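Local coordinates for BRO1 protein (Saccharomyces cerevisiae, PDB 1ZB1) that sorts cargo proteins into multivesicular bodies, acting as the adapter that recruits the deubiquitinase Doa4 to endosomes, with a Bro1 domain that may bind Snf7, at residues 205-208 with 209-212; 253-256 with 257-260; 261-264 with 265-269; 282-285 with 286-289; 309-312 with 313-316. All coordinates share one frame; numbering follows the deposited sequence.

Contact 1: residues 205-208 with 209-212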
loop_
_atom_site.group_PDB
_atom_site.type_symbol
_atom_site.label_atom_id
_atom_site.label_comp_id
_atom_site.label_asym_id
_atom_site.label_seq_id
_atom_site.Cartn_x
_atom_site.Cartn_y
_atom_site.Cartn_z
ATOM N N SER A 205 12.706 -2.533 -22.543
ATOM C CA SER A 205 13.980 -2.395 -21.845
ATOM C C SER A 205 15.006 -1.613 -22.657
ATOM O O SER A 205 16.130 -1.401 -22.201
ATOM C CB SER A 205 14.553 -3.773 -21.505
ATOM O OG SER A 205 14.962 -4.460 -22.674
ATOM N N LYS A 206 14.613 -1.186 -23.855
ATOM C CA LYS A 206 15.497 -0.431 -24.743
ATOM C C LYS A 206 15.069 1.040 -24.798
ATOM O O LYS A 206 15.799 1.892 -25.307
ATOM C CB LYS A 206 15.460 -1.051 -26.144
ATOM C CG LYS A 206 16.771 -1.009 -26.920
ATOM C CD LYS A 206 17.145 0.397 -27.367
ATOM C CE LYS A 206 18.254 0.364 -28.414
ATOM N NZ LYS A 206 19.475 -0.342 -27.933
ATOM N N GLN A 207 13.879 1.329 -24.272
ATOM C CA GLN A 207 13.354 2.694 -24.247
ATOM C C GLN A 207 13.972 3.462 -23.087
ATOM O O GLN A 207 13.288 3.832 -22.129
ATOM C CB GLN A 207 11.831 2.680 -24.094
ATOM C CG GLN A 207 11.068 2.292 -25.350
ATOM C CD GLN A 207 9.566 2.388 -25.156
ATOM O OE1 GLN A 207 8.968 1.595 -24.427
ATOM N NE2 GLN A 207 8.949 3.374 -25.798
ATOM N N TYR A 208 15.273 3.700 -23.196
ATOM C CA TYR A 208 16.041 4.396 -22.176
ATOM C C TYR A 208 15.319 5.567 -21.529
ATOM O O TYR A 208 15.218 5.643 -20.305
ATOM C CB TYR A 208 17.369 4.857 -22.777
ATOM C CG TYR A 208 18.203 3.705 -23.299
ATOM C CD1 TYR A 208 19.195 3.908 -24.260
ATOM C CD2 TYR A 208 17.995 2.406 -22.832
ATOM C CE1 TYR A 208 19.954 2.843 -24.744
ATOM C CE2 TYR A 208 18.747 1.340 -23.306
ATOM C CZ TYR A 208 19.721 1.564 -24.262
ATOM O OH TYR A 208 20.451 0.501 -24.737
ATOM N N THR A 209 14.811 6.473 -22.351
ATOM C CA THR A 209 14.107 7.641 -21.849
ATOM C C THR A 209 12.928 7.267 -20.936
ATOM O O THR A 209 12.744 7.860 -19.872
ATOM C CB THR A 209 13.607 8.506 -23.029
ATOM O OG1 THR A 209 12.883 9.637 -22.529
ATOM C CG2 THR A 209 12.712 7.687 -23.950
ATOM N N LEU A 210 12.147 6.271 -21.344
ATOM C CA LEU A 210 10.985 5.833 -20.568
ATOM C C LEU A 210 11.398 5.306 -19.191
ATOM O O LEU A 210 10.916 5.784 -18.159
ATOM C CB LEU A 210 10.239 4.725 -21.319
ATOM C CG LEU A 210 8.710 4.604 -21.220
ATOM C CD1 LEU A 210 8.331 3.153 -21.473
ATOM C CD2 LEU A 210 8.200 5.047 -19.867
ATOM N N ILE A 211 12.281 4.311 -19.185
ATOM C CA ILE A 211 12.757 3.713 -17.943
ATOM C C ILE A 211 13.280 4.793 -17.003
ATOM O O ILE A 211 12.976 4.787 -15.810
ATOM C CB ILE A 211 13.870 2.665 -18.218
ATOM C CG1 ILE A 211 13.267 1.419 -18.874
ATOM C CG2 ILE A 211 14.544 2.246 -16.916
ATOM C CD1 ILE A 211 12.604 1.671 -20.192
ATOM N N SER A 212 14.048 5.730 -17.550
ATOM C CA SER A 212 14.604 6.823 -16.762
ATOM C C SER A 212 13.525 7.637 -16.041
ATOM O O SER A 212 13.635 7.909 -14.842
ATOM C CB SER A 212 15.425 7.750 -17.660
ATOM O OG SER A 212 15.911 8.854 -16.925
#

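Contact 2: residues 253-256 with 257-260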
loop_
_atom_site.group_PDB
_atom_site.type_symbol
_atom_site.label_atom_id
_atom_site.label_comp_id
_atom_site.label_asym_id
_atom_site.label_seq_id
_atom_site.Cartn_x
_atom_site.Cartn_y
_atom_site.Cartn_z
ATOM N N HIS A 253 17.700 6.115 -3.165
ATOM C CA HIS A 253 18.975 6.390 -3.821
ATOM C C HIS A 253 19.180 5.456 -5.011
ATOM O O HIS A 253 19.646 5.878 -6.065
ATOM C CB HIS A 253 20.148 6.216 -2.850
ATOM C CG HIS A 253 20.231 7.279 -1.804
ATOM N ND1 HIS A 253 20.418 8.609 -2.110
ATOM C CD2 HIS A 253 20.150 7.209 -0.454
ATOM C CE1 HIS A 253 20.449 9.314 -0.994
ATOM N NE2 HIS A 253 20.290 8.489 0.025
ATOM N N PHE A 254 18.827 4.185 -4.846
ATOM C CA PHE A 254 19.004 3.218 -5.928
ATOM C C PHE A 254 18.222 3.565 -7.192
ATOM O O PHE A 254 18.737 3.435 -8.306
ATOM C CB PHE A 254 18.602 1.815 -5.485
ATOM C CG PHE A 254 18.781 0.779 -6.558
ATOM C CD1 PHE A 254 20.053 0.368 -6.937
ATOM C CD2 PHE A 254 17.679 0.239 -7.216
ATOM C CE1 PHE A 254 20.230 -0.565 -7.956
ATOM C CE2 PHE A 254 17.841 -0.694 -8.236
ATOM C CZ PHE A 254 19.122 -1.098 -8.608
ATOM N N TYR A 255 16.973 3.991 -7.031
ATOM C CA TYR A 255 16.179 4.327 -8.198
ATOM C C TYR A 255 16.599 5.659 -8.804
ATOM O O TYR A 255 16.465 5.871 -10.007
ATOM C CB TYR A 255 14.685 4.261 -7.849
ATOM C CG TYR A 255 14.232 2.814 -7.803
ATOM C CD1 TYR A 255 14.259 2.029 -8.957
ATOM C CD2 TYR A 255 13.872 2.199 -6.603
ATOM C CE1 TYR A 255 13.950 0.670 -8.919
ATOM C CE2 TYR A 255 13.559 0.836 -6.557
ATOM C CZ TYR A 255 13.604 0.080 -7.718
ATOM O OH TYR A 255 13.328 -1.271 -7.686
ATOM N N LYS A 256 17.141 6.547 -7.980
ATOM C CA LYS A 256 17.628 7.818 -8.498
ATOM C C LYS A 256 18.835 7.482 -9.385
ATOM O O LYS A 256 19.020 8.062 -10.457
ATOM C CB LYS A 256 18.063 8.736 -7.356
ATOM C CG LYS A 256 18.734 10.011 -7.823
ATOM C CD LYS A 256 17.922 11.242 -7.475
ATOM C CE LYS A 256 17.798 11.429 -5.968
ATOM N NZ LYS A 256 17.090 12.699 -5.646
ATOM N N SER A 257 19.645 6.531 -8.930
ATOM C CA SER A 257 20.823 6.090 -9.672
ATOM C C SER A 257 20.415 5.456 -10.998
ATOM O O SER A 257 20.984 5.764 -12.047
ATOM C CB SER A 257 21.618 5.063 -8.857
ATOM O OG SER A 257 22.653 4.480 -9.639
ATOM N N LEU A 258 19.428 4.567 -10.936
ATOM C CA LEU A 258 18.937 3.872 -12.120
ATOM C C LEU A 258 18.409 4.867 -13.146
ATOM O O LEU A 258 18.558 4.672 -14.355
ATOM C CB LEU A 258 17.825 2.895 -11.730
ATOM C CG LEU A 258 17.565 1.753 -12.712
ATOM C CD1 LEU A 258 18.784 0.837 -12.735
ATOM C CD2 LEU A 258 16.324 0.970 -12.292
ATOM N N SER A 259 17.792 5.935 -12.653
ATOM C CA SER A 259 17.232 6.972 -13.511
ATOM C C SER A 259 18.332 7.716 -14.272
ATOM O O SER A 259 18.232 7.929 -15.483
ATOM C CB SER A 259 16.435 7.967 -12.667
ATOM O OG SER A 259 15.862 8.965 -13.483
ATOM N N ALA A 260 19.374 8.117 -13.551
ATOM C CA ALA A 260 20.497 8.832 -14.147
ATOM C C ALA A 260 21.212 7.946 -15.162
ATOM O O ALA A 260 21.614 8.409 -16.227
ATOM C CB ALA A 260 21.469 9.276 -13.058
#

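Contact 3: residues 261-264 with 265-269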
loop_
_atom_site.group_PDB
_atom_site.type_symbol
_atom_site.label_atom_id
_atom_site.label_comp_id
_atom_site.label_asym_id
_atom_site.label_seq_id
_atom_site.Cartn_x
_atom_site.Cartn_y
_atom_site.Cartn_z
ATOM N N TYR A 261 21.372 6.673 -14.821
ATOM C CA TYR A 261 22.026 5.718 -15.705
ATOM C C TYR A 261 21.317 5.653 -17.057
ATOM O O TYR A 261 21.936 5.847 -18.107
ATOM C CB TYR A 261 22.038 4.331 -15.055
ATOM C CG TYR A 261 22.415 3.187 -15.983
ATOM C CD1 TYR A 261 23.639 3.174 -16.658
ATOM C CD2 TYR A 261 21.555 2.109 -16.169
ATOM C CE1 TYR A 261 23.990 2.115 -17.491
ATOM C CE2 TYR A 261 21.894 1.048 -16.995
ATOM C CZ TYR A 261 23.113 1.055 -17.654
ATOM O OH TYR A 261 23.446 0.003 -18.470
ATOM N N TYR A 262 20.015 5.391 -17.034
ATOM C CA TYR A 262 19.271 5.291 -18.282
ATOM C C TYR A 262 19.229 6.595 -19.071
ATOM O O TYR A 262 19.251 6.569 -20.299
ATOM C CB TYR A 262 17.868 4.746 -18.015
ATOM C CG TYR A 262 17.878 3.243 -17.884
ATOM C CD1 TYR A 262 17.970 2.430 -19.013
ATOM C CD2 TYR A 262 17.868 2.630 -16.630
ATOM C CE1 TYR A 262 18.054 1.048 -18.899
ATOM C CE2 TYR A 262 17.954 1.252 -16.505
ATOM C CZ TYR A 262 18.047 0.467 -17.642
ATOM O OH TYR A 262 18.138 -0.896 -17.524
ATOM N N HIS A 263 19.190 7.730 -18.382
ATOM C CA HIS A 263 19.182 9.006 -19.085
ATOM C C HIS A 263 20.540 9.171 -19.769
ATOM O O HIS A 263 20.651 9.805 -20.823
ATOM C CB HIS A 263 18.932 10.162 -18.114
ATOM C CG HIS A 263 18.917 11.506 -18.773
ATOM N ND1 HIS A 263 19.975 12.387 -18.696
ATOM C CD2 HIS A 263 17.982 12.112 -19.543
ATOM C CE1 HIS A 263 19.692 13.475 -19.389
ATOM N NE2 HIS A 263 18.488 13.333 -19.914
ATOM N N GLY A 264 21.568 8.586 -19.161
ATOM C CA GLY A 264 22.906 8.658 -19.722
ATOM C C GLY A 264 22.989 7.825 -20.986
ATOM O O GLY A 264 23.574 8.258 -21.978
ATOM N N LEU A 265 22.409 6.628 -20.953
ATOM C CA LEU A 265 22.414 5.755 -22.120
ATOM C C LEU A 265 21.685 6.441 -23.274
ATOM O O LEU A 265 21.966 6.184 -24.444
ATOM C CB LEU A 265 21.739 4.420 -21.799
ATOM C CG LEU A 265 22.462 3.508 -20.804
ATOM C CD1 LEU A 265 21.695 2.208 -20.657
ATOM C CD2 LEU A 265 23.881 3.230 -21.289
ATOM N N HIS A 266 20.749 7.320 -22.931
ATOM C CA HIS A 266 19.994 8.062 -23.930
ATOM C C HIS A 266 20.878 9.160 -24.517
ATOM O O HIS A 266 20.911 9.361 -25.732
ATOM C CB HIS A 266 18.739 8.671 -23.297
ATOM C CG HIS A 266 18.155 9.802 -24.082
ATOM N ND1 HIS A 266 18.272 11.118 -23.686
ATOM C CD2 HIS A 266 17.487 9.821 -25.260
ATOM C CE1 HIS A 266 17.703 11.898 -24.588
ATOM N NE2 HIS A 266 17.221 11.136 -25.554
ATOM N N LEU A 267 21.594 9.866 -23.648
ATOM C CA LEU A 267 22.483 10.936 -24.080
ATOM C C LEU A 267 23.542 10.404 -25.042
ATOM O O LEU A 267 23.917 11.079 -26.000
ATOM C CB LEU A 267 23.153 11.590 -22.870
ATOM C CG LEU A 267 22.206 12.315 -21.911
ATOM C CD1 LEU A 267 22.994 12.884 -20.744
ATOM C CD2 LEU A 267 21.482 13.423 -22.652
ATOM N N GLU A 268 24.021 9.191 -24.783
ATOM C CA GLU A 268 25.023 8.567 -25.642
ATOM C C GLU A 268 24.378 8.231 -26.978
ATOM O O GLU A 268 25.031 8.246 -28.021
ATOM C CB GLU A 268 25.554 7.281 -25.007
ATOM C CG GLU A 268 26.305 6.394 -25.991
ATOM C CD GLU A 268 26.770 5.093 -25.380
ATOM O OE1 GLU A 268 25.979 4.458 -24.651
ATOM O OE2 GLU A 268 27.924 4.696 -25.640
ATOM N N GLU A 269 23.090 7.921 -26.926
ATOM C CA GLU A 269 22.315 7.576 -28.109
ATOM C C GLU A 269 22.139 8.835 -28.959
ATOM O O GLU A 269 21.994 8.761 -30.176
ATOM C CB GLU A 269 20.954 7.022 -27.678
ATOM C CG GLU A 269 20.285 6.083 -28.669
ATOM C CD GLU A 269 19.029 5.441 -28.096
ATOM O OE1 GLU A 269 18.077 6.182 -27.759
ATOM O OE2 GLU A 269 18.996 4.196 -27.978
#

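Contact 4: residues 282-285 with 286-289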
loop_
_atom_site.group_PDB
_atom_site.type_symbol
_atom_site.label_atom_id
_atom_site.label_comp_id
_atom_site.label_asym_id
_atom_site.label_seq_id
_atom_site.Cartn_x
_atom_site.Cartn_y
_atom_site.Cartn_z
ATOM N N PHE A 282 26.949 11.071 -11.928
ATOM C CA PHE A 282 25.901 11.271 -10.934
ATOM C C PHE A 282 25.281 9.945 -10.511
ATOM O O PHE A 282 25.005 9.729 -9.329
ATOM C CB PHE A 282 24.810 12.187 -11.493
ATOM C CG PHE A 282 23.666 12.412 -10.547
ATOM C CD1 PHE A 282 23.852 13.130 -9.367
ATOM C CD2 PHE A 282 22.401 11.906 -10.831
ATOM C CE1 PHE A 282 22.793 13.340 -8.484
ATOM C CE2 PHE A 282 21.335 12.110 -9.955
ATOM C CZ PHE A 282 21.532 12.829 -8.779
ATOM N N SER A 283 25.064 9.063 -11.480
ATOM C CA SER A 283 24.484 7.757 -11.210
ATOM C C SER A 283 25.330 6.981 -10.202
ATOM O O SER A 283 24.807 6.414 -9.243
ATOM C CB SER A 283 24.368 6.953 -12.505
ATOM O OG SER A 283 23.775 5.688 -12.269
ATOM N N MET A 284 26.640 6.956 -10.430
ATOM C CA MET A 284 27.563 6.255 -9.545
ATOM C C MET A 284 27.485 6.814 -8.126
ATOM O O MET A 284 27.516 6.061 -7.158
ATOM C CB MET A 284 29.001 6.377 -10.062
ATOM C CG MET A 284 30.033 5.632 -9.214
ATOM S SD MET A 284 29.830 3.834 -9.259
ATOM C CE MET A 284 28.905 3.539 -7.794
ATOM N N GLN A 285 27.397 8.136 -8.017
ATOM C CA GLN A 285 27.299 8.801 -6.722
ATOM C C GLN A 285 26.102 8.251 -5.945
ATOM O O GLN A 285 26.236 7.795 -4.811
ATOM C CB GLN A 285 27.126 10.311 -6.914
ATOM C CG GLN A 285 28.344 11.028 -7.486
ATOM C CD GLN A 285 28.058 12.488 -7.813
ATOM O OE1 GLN A 285 27.507 13.224 -6.994
ATOM N NE2 GLN A 285 28.435 12.913 -9.017
ATOM N N GLN A 286 24.932 8.300 -6.576
ATOM C CA GLN A 286 23.704 7.820 -5.964
ATOM C C GLN A 286 23.768 6.348 -5.583
ATOM O O GLN A 286 23.306 5.963 -4.510
ATOM C CB GLN A 286 22.525 8.073 -6.902
ATOM C CG GLN A 286 22.142 9.536 -6.995
ATOM C CD GLN A 286 21.792 10.119 -5.637
ATOM O OE1 GLN A 286 20.967 9.565 -4.904
ATOM N NE2 GLN A 286 22.411 11.241 -5.296
ATOM N N LEU A 287 24.336 5.519 -6.454
ATOM C CA LEU A 287 24.444 4.099 -6.146
ATOM C C LEU A 287 25.292 3.914 -4.887
ATOM O O LEU A 287 24.965 3.104 -4.016
ATOM C CB LEU A 287 25.078 3.334 -7.307
ATOM C CG LEU A 287 25.325 1.853 -7.015
ATOM C CD1 LEU A 287 24.003 1.152 -6.773
ATOM C CD2 LEU A 287 26.060 1.205 -8.184
ATOM N N ILE A 288 26.387 4.661 -4.793
ATOM C CA ILE A 288 27.246 4.559 -3.617
ATOM C C ILE A 288 26.474 5.016 -2.375
ATOM O O ILE A 288 26.585 4.408 -1.312
ATOM C CB ILE A 288 28.536 5.401 -3.785
ATOM C CG1 ILE A 288 29.423 4.771 -4.863
ATOM C CG2 ILE A 288 29.304 5.461 -2.464
ATOM C CD1 ILE A 288 30.613 5.625 -5.273
ATOM N N SER A 289 25.680 6.074 -2.518
ATOM C CA SER A 289 24.880 6.591 -1.408
ATOM C C SER A 289 23.901 5.551 -0.844
ATOM O O SER A 289 23.558 5.594 0.337
ATOM C CB SER A 289 24.080 7.823 -1.848
ATOM O OG SER A 289 24.905 8.960 -2.016
HETATM O O HOH W 1 25.135 12.550 -5.808
#

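Contact 5: residues 309-312 with 313-316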
loop_
_atom_site.group_PDB
_atom_site.type_symbol
_atom_site.label_atom_id
_atom_site.label_comp_id
_atom_site.label_asym_id
_atom_site.label_seq_id
_atom_site.Cartn_x
_atom_site.Cartn_y
_atom_site.Cartn_z
ATOM N N THR A 309 28.688 -2.509 -14.116
ATOM C CA THR A 309 28.036 -2.091 -15.347
ATOM C C THR A 309 28.246 -0.596 -15.584
ATOM O O THR A 309 28.516 -0.176 -16.710
ATOM C CB THR A 309 26.526 -2.396 -15.304
ATOM O OG1 THR A 309 26.331 -3.812 -15.227
ATOM C CG2 THR A 309 25.834 -1.862 -16.550
ATOM N N LEU A 310 28.135 0.201 -14.523
ATOM C CA LEU A 310 28.323 1.643 -14.633
ATOM C C LEU A 310 29.759 2.005 -14.973
ATOM O O LEU A 310 30.009 2.762 -15.907
ATOM C CB LEU A 310 27.939 2.351 -13.331
ATOM C CG LEU A 310 26.459 2.455 -12.968
ATOM C CD1 LEU A 310 26.309 3.263 -11.688
ATOM C CD2 LEU A 310 25.699 3.121 -14.100
ATOM N N GLU A 311 30.701 1.474 -14.201
ATOM C CA GLU A 311 32.110 1.760 -14.429
ATOM C C GLU A 311 32.515 1.354 -15.838
ATOM O O GLU A 311 33.210 2.093 -16.532
ATOM C CB GLU A 311 32.975 1.031 -13.397
ATOM C CG GLU A 311 32.869 1.623 -11.998
ATOM C CD GLU A 311 33.755 0.921 -10.980
ATOM O OE1 GLU A 311 33.831 1.411 -9.833
ATOM O OE2 GLU A 311 34.367 -0.114 -11.326
ATOM N N LYS A 312 32.065 0.178 -16.253
ATOM C CA LYS A 312 32.366 -0.340 -17.576
ATOM C C LYS A 312 31.936 0.671 -18.642
ATOM O O LYS A 312 32.718 1.035 -19.522
ATOM C CB LYS A 312 31.639 -1.669 -17.771
ATOM C CG LYS A 312 32.278 -2.599 -18.787
ATOM C CD LYS A 312 31.886 -4.044 -18.502
ATOM C CE LYS A 312 32.299 -4.450 -17.087
ATOM N NZ LYS A 312 31.963 -5.865 -16.755
ATOM N N LYS A 313 30.694 1.134 -18.547
ATOM C CA LYS A 313 30.165 2.103 -19.499
ATOM C C LYS A 313 30.890 3.435 -19.349
ATOM O O LYS A 313 31.205 4.101 -20.333
ATOM C CB LYS A 313 28.668 2.311 -19.265
ATOM C CG LYS A 313 27.931 2.852 -20.473
ATOM C CD LYS A 313 27.953 1.827 -21.600
ATOM C CE LYS A 313 27.306 2.369 -22.852
ATOM N NZ LYS A 313 28.009 3.596 -23.295
ATOM N N GLN A 314 31.150 3.813 -18.104
ATOM C CA GLN A 314 31.838 5.059 -17.795
ATOM C C GLN A 314 33.199 5.099 -18.501
ATOM O O GLN A 314 33.630 6.151 -18.974
ATOM C CB GLN A 314 32.022 5.172 -16.279
ATOM C CG GLN A 314 31.650 6.525 -15.680
ATOM C CD GLN A 314 31.325 6.434 -14.190
ATOM O OE1 GLN A 314 31.101 7.449 -13.524
ATOM N NE2 GLN A 314 31.294 5.211 -13.663
ATOM N N LYS A 315 33.864 3.949 -18.567
ATOM C CA LYS A 315 35.170 3.844 -19.216
ATOM C C LYS A 315 35.070 4.182 -20.699
ATOM O O LYS A 315 35.689 5.132 -21.175
ATOM C CB LYS A 315 35.727 2.424 -19.082
ATOM C CG LYS A 315 35.951 1.941 -17.661
ATOM C CD LYS A 315 36.514 0.525 -17.669
ATOM C CE LYS A 315 36.654 -0.041 -16.263
ATOM N NZ LYS A 315 37.255 -1.405 -16.274
ATOM N N GLU A 316 34.288 3.383 -21.418
ATOM C CA GLU A 316 34.082 3.548 -22.854
ATOM C C GLU A 316 33.840 4.997 -23.254
ATOM O O GLU A 316 34.500 5.519 -24.153
ATOM C CB GLU A 316 32.907 2.677 -23.304
ATOM C CG GLU A 316 33.084 1.204 -22.956
ATOM C CD GLU A 316 31.852 0.366 -23.256
ATOM O OE1 GLU A 316 31.878 -0.847 -22.948
ATOM O OE2 GLU A 316 30.861 0.912 -23.795
#

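Contact 1: residues 205-208 with 209-212
The carbonyl oxygen of Gln-207 is gripped by two amides of the following turn. Ile-211 N reaches Gln-207 O at 3.1 Å in a nearly straight bond (163° at the hydrogen), whereas Leu-210 N, although nearer to the same oxygen at 2.8 Å, meets it at 118° and adds a weak bond. Ser-212 N then bonds to Tyr-208 O at 3.0 Å, and the helical ladder is under way. Gln-207 is the N-cap residue of helix 208-230 and at the same time the centre of an inverse gamma turn, closed by a weak bond from Tyr-208 N to Lys-206 O. Its side chain runs beside that of Leu-210, both pointing the same way, and Gln-207 OE1 is 3.4 Å from Leu-210 CD1. Nearer the backbone, Gln-207 CB and Leu-210 CB are 3.8 Å apart. The extended shape beyond CG (chi2 -176°) carries the amide out to the leucine methyl. Ile-211 contributes its CD1 end, which folds back to 3.0 Å from Gln-207 O, a close approach of a methyl to an oxygen that already accepts hydrogen bonds. Lys-206 O lies over one face of the Tyr-208 ring, offset toward its rim, and the tyrosine also packs on helix 242-269, through Leu-265 and Glu-269.

Contact 2: residues 253-256 with 257-260
Helix 242-269 of the Bro1 domain runs between neighbouring helices, and residues 253-260 form one of its buried stretches, with helix 208-230, helix 275-290 and, through Phe-306, helix 303-322 packing against it. Four successive i to i+4 bonds hold the backbone, from Ser-257 N to His-253 O (2.9 Å) through to Ala-260 N to Lys-256 O (3.1 Å). Across the turn the main side-chain meeting is between Tyr-255 and Leu-258, which lie side by side and point the same way. With CG of Tyr-255 set beside its own backbone N (chi1 -77°), the ring runs alongside the leucine, while Phe-254 CD2 sits over the centre of one ring face. The tyrosine OH is hydrogen-bonded to Glu-192 OE2.

The small residues use their CB atoms against the previous turn: CB of Ser-257 is 3.4 Å from Phe-254 O, and CB of Ser-259 is 3.4 Å from Tyr-255 O. Ser-257 also touches Leu-287 of helix 275-290, and Ser-259 OG bonds to Ser-212 O on helix 208-230. Leu-258 CD2 completes the local packing obliquely to the tyrosine ring, 4.1 Å from both CD1 and CE1 of Tyr-255.

Contact 3: residues 261-264 with 265-269
Leu-265 leans back over the preceding turn of helix 242-269 and meets two tyrosines. Its CB lies 3.6 Å from Tyr-262 O; CG follows, 3.6 Å from Tyr-261 O and above the rim of the Tyr-261 ring. Turning CG toward the backbone N (chi1 -68°) directs the branch to that ring, where CD1 makes a CH-pi contact over the face, 4.0 Å from the Tyr-261 ring centroid and 29° off its normal. The nearest ring atom is Tyr-261 CZ, 3.5 Å from Leu-265 CD1. The CD2 branch touches the ring only near CE1, while CD1 also comes obliquely against Tyr-262 CD1.

Two residues on, Leu-267 meets a histidine, though obliquely rather than over the ring face: its CD1 is 3.6 Å from His-263 CE1, and its CD2 approaches the same carbon, the two side chains crossing at a slant. The His-266 ring has His-263 O at its edge, in plane, and lies at 44° to the His-263 ring in a pairing that is neither stack nor edge-to-face. Helix bonds run alongside, including Leu-265 N to Tyr-261 O at 3.0 Å. Phe-306 and Phe-279 add edge-to-face partners to Tyr-261 and His-263.

The side-chain part of the contact is therefore largely aliphatic branches against aromatic rings, while His-266 ND1 is buried with no polar partner in the model, probably at some energetic cost.

Contact 4: residues 282-285 with 286-289
Two side-chain packings, one water bridge and a regular ladder of backbone bonds join Phe-282 through Ser-289 on helix 275-290. The first packing is a CH-pi contact: Gln-286 CG lies over one face of the Phe-282 ring, 4.1 Å from its centroid and 23° off the normal. The glutamine chain bends at chi2 (-58°), which leaves NE2 beyond the rim of the ring, 3.8 Å from Phe-282 CE1, with amide and ring planes 35° apart.

The second packing is aliphatic. Met-284 bends at chi2 and chi3 so that its terminal methyl meets two residues of the next turn. Its CE is 3.7 Å from Leu-287 CD2, and only 3.2 Å from Ile-288 CG1, tighter than usual van der Waals contact.

Polar links come next. A water donates to Gln-285 OE1 at 2.7 Å and accepts from Gln-286 NE2 at 3.1 Å, bridging the side-chain amides of two consecutive glutamines. Ser-289 N bonds to Gln-285 O at 2.9 Å, and Ser-289 OG adds a weak bond to that same oxygen. Outside the segments, Gln-285 NE2 bonds to Asp-281 OD1.

Gln-286 thus serves three partners with one side chain: CG rests on the ring, NE2 holds the water, and OE1 accepts from His-253 ND1 on helix 242-269. Those two polar bonds probably fix the rotation of its amide.

Contact 5: residues 309-312 with 313-316
Residues 309-316 keep an i to i+4 helical ladder that is short at Gln-314 N to Leu-310 O (2.7 Å) and slackens at Glu-316, whose N reaches Lys-312 O in a weak bond of 3.4 Å. Between these, Lys-315 N bonds to Glu-311 O at 2.8 Å and more weakly to Lys-312 O.

The side chains mainly lie along the backbone of the previous turn. Gln-314 CB is 3.2 Å from Leu-310 O, and its extended chain sends NE2 back to 3.6 Å from Glu-311 CA. Lys-315 comes down on the same carbonyl that holds its amide, with CG 3.0 Å from Glu-311 O; the first torsion, which places CG beside the backbone N (chi1 -61°), turns this methylene to the oxygen. Its NZ and Glu-311 OE2 remain 5.9 Å apart, too far for a salt bridge, and Glu-311 pairs through OE1 with Lys-307. Glu-316 lays its CG 3.5 Å from Lys-312 O. Lys-313 leads away toward Glu-268 of helix 242-269, its salt-bridge partner, though the position of NZ is less certain.

Leu-310 is the buried residue here, touching helix 275-290 as well as Tyr-261, while charged side chains gather on the exposed parts: the amphipathic pattern of an outer helix in the largely helical Bro1 domain.

Overall arrangement
All five contacts are local, follow one another in series along the chain, and neither nest nor cross; none closes a long loop. Contact 1 starts helix 208-230. Contacts 2 and 3 adjoin on helix 242-269, which meets contact 1 through Ser-212 with Ser-259 and through Ile-211 with Tyr-262. The chain then turns into helix 275-290, where contact 4 lies beside contact 2, their centres about 8 Å apart, joined by Ser-257 with Ser-283. Helix 303-322 carries contact 5, which packs on contact 4 through Leu-310 and on contact 3 through Leu-310 against Tyr-261 and the less surely placed Lys-313. Helix 242-269 thus touches all three other helices, toward one end of the elongated Bro1 domain.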